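Local coordinates for sortase B (Listeria monocytogenes serovar 1/2a, PDB 5JCV), which anchors surface proteins to the cell wall by cleaving their C-terminal sorting signal and transferring the thioester-linked intermediate to the wall, at residues 113-124 with 137-148. Sequence-based numbering, arbitrary orientation.
Sequences FAVYETTTDFYY and DYLQKVKQQSVY
The Y116 ring lies flat against the side chain of Q145. Their ring and amide planes are 17° apart, with Q145 CD 3.8 Å from Y116 CE1 and set off from the ring centre. Q145 CB sits over the same ring in a CH-pi contact. The Q145 chain is stretched out past CG, which carries the amide along the ring to D121. There the carboxylate and amide planes are nearly parallel, and Q145 NE2 is 3.5 Å from D121 OD1. The Y116 hydroxyl passes V142 CG1 and bonds to Q180 on strand 176-182.

Y123 meets the helix in two ways. K141 CD packs over one face of the Y123 ring, 4.0 Å from its centroid, a CH-pi contact. The Y123 and Y138 rings are nearly parallel and run past each other head to tail, barely overlapping; Y123 CE2 and Y138 CD1 are 3.6 Å apart. With chi1 at 178° the Y138 ring swings away from its own backbone N, which brings the hydroxyl to the 3-10 segment that follows the loop after the strand. Y138 OH donates to Y124 O at 2.7 Å, tilted 20° from the carbonyl plane. Q180 also bonds this hydroxyl.

F113 turns the edge of its ring to V142 CG2 and K143 CG, while its CZ touches L139 CD2.

Past the helix, the chain is tied to the strand at V115. V115 N donates to S146 OG at 3.2 Å, and V147 N donates to V115 O at 3.0 Å. S146 OG in turn donates to Y148 O, on a lone pair, so one hydroxyl joins strand and turn.

Where the strand pairs with 176-182, a classic beta bulge sets F113 and A114 opposite the single residue Q180. The contact packs helix 132-145 against the end of strand 107-118 and the loop and 3-10 segment after it, within the beta-barrel fold of class B sortases.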
# COMPACT_ATOMS: atom_id res chain seq x y z
N PHE A 113 -16.00 -4.42 20.16
CA PHE A 113 -16.59 -3.96 21.41
C PHE A 113 -18.06 -3.48 21.31
O PHE A 113 -18.72 -3.33 22.34
CB PHE A 113 -15.72 -2.87 22.00
CG PHE A 113 -15.80 -1.56 21.26
CD1 PHE A 113 -16.73 -0.60 21.62
CD2 PHE A 113 -14.91 -1.26 20.25
CE1 PHE A 113 -16.81 0.60 20.94
CE2 PHE A 113 -14.97 -0.06 19.59
CZ PHE A 113 -15.92 0.87 19.93
N ALA A 114 -18.57 -3.27 20.09
CA ALA A 114 -19.98 -2.84 19.89
C ALA A 114 -20.56 -3.41 18.62
O ALA A 114 -19.93 -3.41 17.57
CB ALA A 114 -20.08 -1.32 19.85
N VAL A 115 -21.79 -3.83 18.73
CA VAL A 115 -22.54 -4.48 17.64
C VAL A 115 -23.99 -3.96 17.69
O VAL A 115 -24.61 -4.03 18.73
CB VAL A 115 -22.52 -6.00 17.86
CG1 VAL A 115 -23.49 -6.71 16.96
CG2 VAL A 115 -21.11 -6.55 17.73
N TYR A 116 -24.52 -3.43 16.59
CA TYR A 116 -25.94 -3.04 16.57
C TYR A 116 -26.44 -2.86 15.16
O TYR A 116 -25.64 -2.78 14.21
CB TYR A 116 -26.17 -1.73 17.35
CG TYR A 116 -25.17 -0.64 17.05
CD1 TYR A 116 -25.41 0.27 16.04
CD2 TYR A 116 -23.95 -0.56 17.75
CE1 TYR A 116 -24.49 1.27 15.75
CE2 TYR A 116 -23.01 0.42 17.46
CZ TYR A 116 -23.30 1.32 16.44
OH TYR A 116 -22.42 2.29 16.14
N GLU A 117 -27.76 -2.80 15.04
CA GLU A 117 -28.42 -2.38 13.81
C GLU A 117 -28.88 -0.99 14.06
O GLU A 117 -29.25 -0.64 15.20
CB GLU A 117 -29.67 -3.19 13.53
CG GLU A 117 -29.44 -4.62 13.13
CD GLU A 117 -30.74 -5.41 13.05
OE1 GLU A 117 -31.35 -5.74 14.13
OE2 GLU A 117 -31.13 -5.70 11.90
N THR A 118 -28.98 -0.24 12.99
CA THR A 118 -29.55 1.09 13.09
C THR A 118 -30.18 1.50 11.77
O THR A 118 -29.58 1.28 10.70
CB THR A 118 -28.45 2.09 13.41
OG1 THR A 118 -29.02 3.40 13.53
CG2 THR A 118 -27.38 2.06 12.31
N THR A 119 -31.36 2.12 11.87
CA THR A 119 -32.19 2.55 10.72
C THR A 119 -32.11 4.09 10.46
O THR A 119 -32.02 4.52 9.30
CB THR A 119 -33.66 2.13 10.97
OG1 THR A 119 -33.97 2.29 12.37
CG2 THR A 119 -33.90 0.68 10.64
N THR A 120 -32.12 4.90 11.52
CA THR A 120 -32.17 6.38 11.41
C THR A 120 -31.16 7.16 12.30
O THR A 120 -31.02 8.38 12.20
CB THR A 120 -33.60 6.89 11.76
OG1 THR A 120 -33.94 6.55 13.11
CG2 THR A 120 -34.63 6.33 10.79
N ASP A 121 -30.51 6.48 13.21
CA ASP A 121 -29.56 7.14 14.08
C ASP A 121 -28.16 6.80 13.59
O ASP A 121 -27.65 5.70 13.85
CB ASP A 121 -29.76 6.62 15.47
CG ASP A 121 -28.76 7.17 16.43
OD1 ASP A 121 -28.76 6.64 17.57
OD2 ASP A 121 -27.99 8.10 16.06
N PHE A 122 -27.58 7.74 12.85
CA PHE A 122 -26.31 7.54 12.14
C PHE A 122 -25.16 8.30 12.83
O PHE A 122 -24.16 8.63 12.22
CB PHE A 122 -26.44 8.00 10.66
CG PHE A 122 -27.24 7.06 9.76
CD1 PHE A 122 -27.63 5.77 10.16
CD2 PHE A 122 -27.60 7.47 8.48
CE1 PHE A 122 -28.35 4.93 9.30
CE2 PHE A 122 -28.32 6.65 7.63
CZ PHE A 122 -28.68 5.37 8.04
N TYR A 123 -25.33 8.57 14.11
CA TYR A 123 -24.31 9.20 14.89
C TYR A 123 -22.93 8.53 14.70
O TYR A 123 -21.88 9.18 14.61
CB TYR A 123 -24.76 9.12 16.34
CG TYR A 123 -23.85 9.81 17.28
CD1 TYR A 123 -23.96 11.19 17.47
CD2 TYR A 123 -22.86 9.12 17.96
CE1 TYR A 123 -23.12 11.87 18.34
CE2 TYR A 123 -22.01 9.79 18.83
CZ TYR A 123 -22.16 11.17 19.01
OH TYR A 123 -21.34 11.87 19.86
N TYR A 124 -22.94 7.20 14.59
CA TYR A 124 -21.72 6.40 14.46
C TYR A 124 -20.83 6.76 13.28
O TYR A 124 -19.67 6.34 13.25
CB TYR A 124 -22.09 4.91 14.35
CG TYR A 124 -22.53 4.44 12.99
CD1 TYR A 124 -21.61 3.94 12.09
CD2 TYR A 124 -23.86 4.48 12.60
CE1 TYR A 124 -21.99 3.48 10.84
CE2 TYR A 124 -24.26 4.01 11.35
CZ TYR A 124 -23.32 3.53 10.47
OH TYR A 124 -23.63 3.06 9.21
N ASP A 137 -17.25 10.88 24.43
CA ASP A 137 -18.71 11.04 24.35
C ASP A 137 -19.26 10.09 23.26
O ASP A 137 -20.28 9.43 23.47
CB ASP A 137 -19.14 12.48 23.96
CG ASP A 137 -18.48 13.57 24.81
OD1 ASP A 137 -18.10 13.33 25.98
OD2 ASP A 137 -18.35 14.69 24.30
N TYR A 138 -18.58 10.06 22.11
CA TYR A 138 -18.89 9.14 21.03
C TYR A 138 -18.89 7.68 21.51
O TYR A 138 -19.85 6.93 21.27
CB TYR A 138 -17.92 9.35 19.86
CG TYR A 138 -18.11 8.40 18.70
CD1 TYR A 138 -18.84 8.76 17.58
CD2 TYR A 138 -17.55 7.15 18.73
CE1 TYR A 138 -19.01 7.88 16.53
CE2 TYR A 138 -17.70 6.27 17.68
CZ TYR A 138 -18.44 6.62 16.59
OH TYR A 138 -18.57 5.68 15.57
N LEU A 139 -17.87 7.29 22.25
CA LEU A 139 -17.74 5.90 22.68
C LEU A 139 -18.82 5.51 23.66
O LEU A 139 -19.33 4.40 23.62
CB LEU A 139 -16.38 5.64 23.29
CG LEU A 139 -15.23 5.73 22.30
CD1 LEU A 139 -13.89 5.65 23.03
CD2 LEU A 139 -15.34 4.65 21.23
N GLN A 140 -19.15 6.43 24.55
CA GLN A 140 -20.25 6.26 25.47
C GLN A 140 -21.56 6.02 24.69
O GLN A 140 -22.30 5.09 25.00
CB GLN A 140 -20.35 7.51 26.37
CG GLN A 140 -21.68 7.74 27.07
CD GLN A 140 -21.97 6.69 28.14
OE1 GLN A 140 -21.11 5.89 28.51
NE2 GLN A 140 -23.21 6.71 28.65
N LYS A 141 -21.83 6.83 23.68
CA LYS A 141 -23.07 6.68 22.93
C LYS A 141 -23.14 5.32 22.23
O LYS A 141 -24.15 4.63 22.35
CB LYS A 141 -23.28 7.83 21.92
CG LYS A 141 -23.51 9.18 22.59
CD LYS A 141 -24.46 10.10 21.82
CE LYS A 141 -24.55 11.48 22.48
NZ LYS A 141 -25.54 12.42 21.83
N VAL A 142 -22.08 4.93 21.51
CA VAL A 142 -22.14 3.70 20.71
C VAL A 142 -22.10 2.42 21.54
O VAL A 142 -22.66 1.39 21.13
CB VAL A 142 -21.08 3.59 19.58
CG1 VAL A 142 -21.17 4.76 18.63
CG2 VAL A 142 -19.67 3.44 20.14
N LYS A 143 -21.48 2.48 22.72
CA LYS A 143 -21.50 1.36 23.68
C LYS A 143 -22.91 1.15 24.17
O LYS A 143 -23.38 0.02 24.30
CB LYS A 143 -20.58 1.61 24.88
CG LYS A 143 -19.19 0.99 24.79
CD LYS A 143 -18.14 1.92 25.40
CE LYS A 143 -16.97 1.18 26.03
NZ LYS A 143 -16.03 2.19 26.62
N GLN A 144 -23.60 2.26 24.42
CA GLN A 144 -25.00 2.19 24.83
C GLN A 144 -25.89 1.66 23.72
O GLN A 144 -26.82 0.90 23.98
CB GLN A 144 -25.50 3.55 25.30
CG GLN A 144 -26.55 3.42 26.38
CD GLN A 144 -26.64 4.66 27.23
OE1 GLN A 144 -26.47 5.78 26.74
NE2 GLN A 144 -26.91 4.47 28.53
N GLN A 145 -25.60 2.02 22.47
CA GLN A 145 -26.33 1.46 21.32
C GLN A 145 -26.11 -0.06 21.11
O GLN A 145 -26.92 -0.75 20.49
CB GLN A 145 -25.92 2.22 20.07
CG GLN A 145 -27.03 2.43 19.06
CD GLN A 145 -26.68 3.46 17.99
OE1 GLN A 145 -25.72 4.24 18.13
NE2 GLN A 145 -27.45 3.45 16.90
N SER A 146 -25.02 -0.60 21.65
CA SER A 146 -24.71 -2.03 21.47
C SER A 146 -25.78 -2.96 22.04
O SER A 146 -26.37 -2.68 23.08
CB SER A 146 -23.36 -2.38 22.12
OG SER A 146 -22.92 -3.67 21.71
N VAL A 147 -26.00 -4.09 21.37
CA VAL A 147 -26.95 -5.09 21.87
C VAL A 147 -26.33 -5.94 22.97
O VAL A 147 -27.03 -6.77 23.55
CB VAL A 147 -27.43 -6.03 20.74
CG1 VAL A 147 -28.36 -5.28 19.81
CG2 VAL A 147 -26.25 -6.64 19.97
N TYR A 148 -25.03 -5.78 23.21
CA TYR A 148 -24.36 -6.51 24.28
C TYR A 148 -23.59 -5.51 25.07
O TYR A 148 -23.23 -4.44 24.54
CB TYR A 148 -23.33 -7.52 23.76
CG TYR A 148 -23.81 -8.42 22.67
CD1 TYR A 148 -24.84 -9.35 22.88
CD2 TYR A 148 -23.23 -8.35 21.40
CE1 TYR A 148 -25.29 -10.17 21.84
CE2 TYR A 148 -23.66 -9.17 20.37
CZ TYR A 148 -24.68 -10.07 20.58
OH TYR A 148 -25.05 -10.86 19.52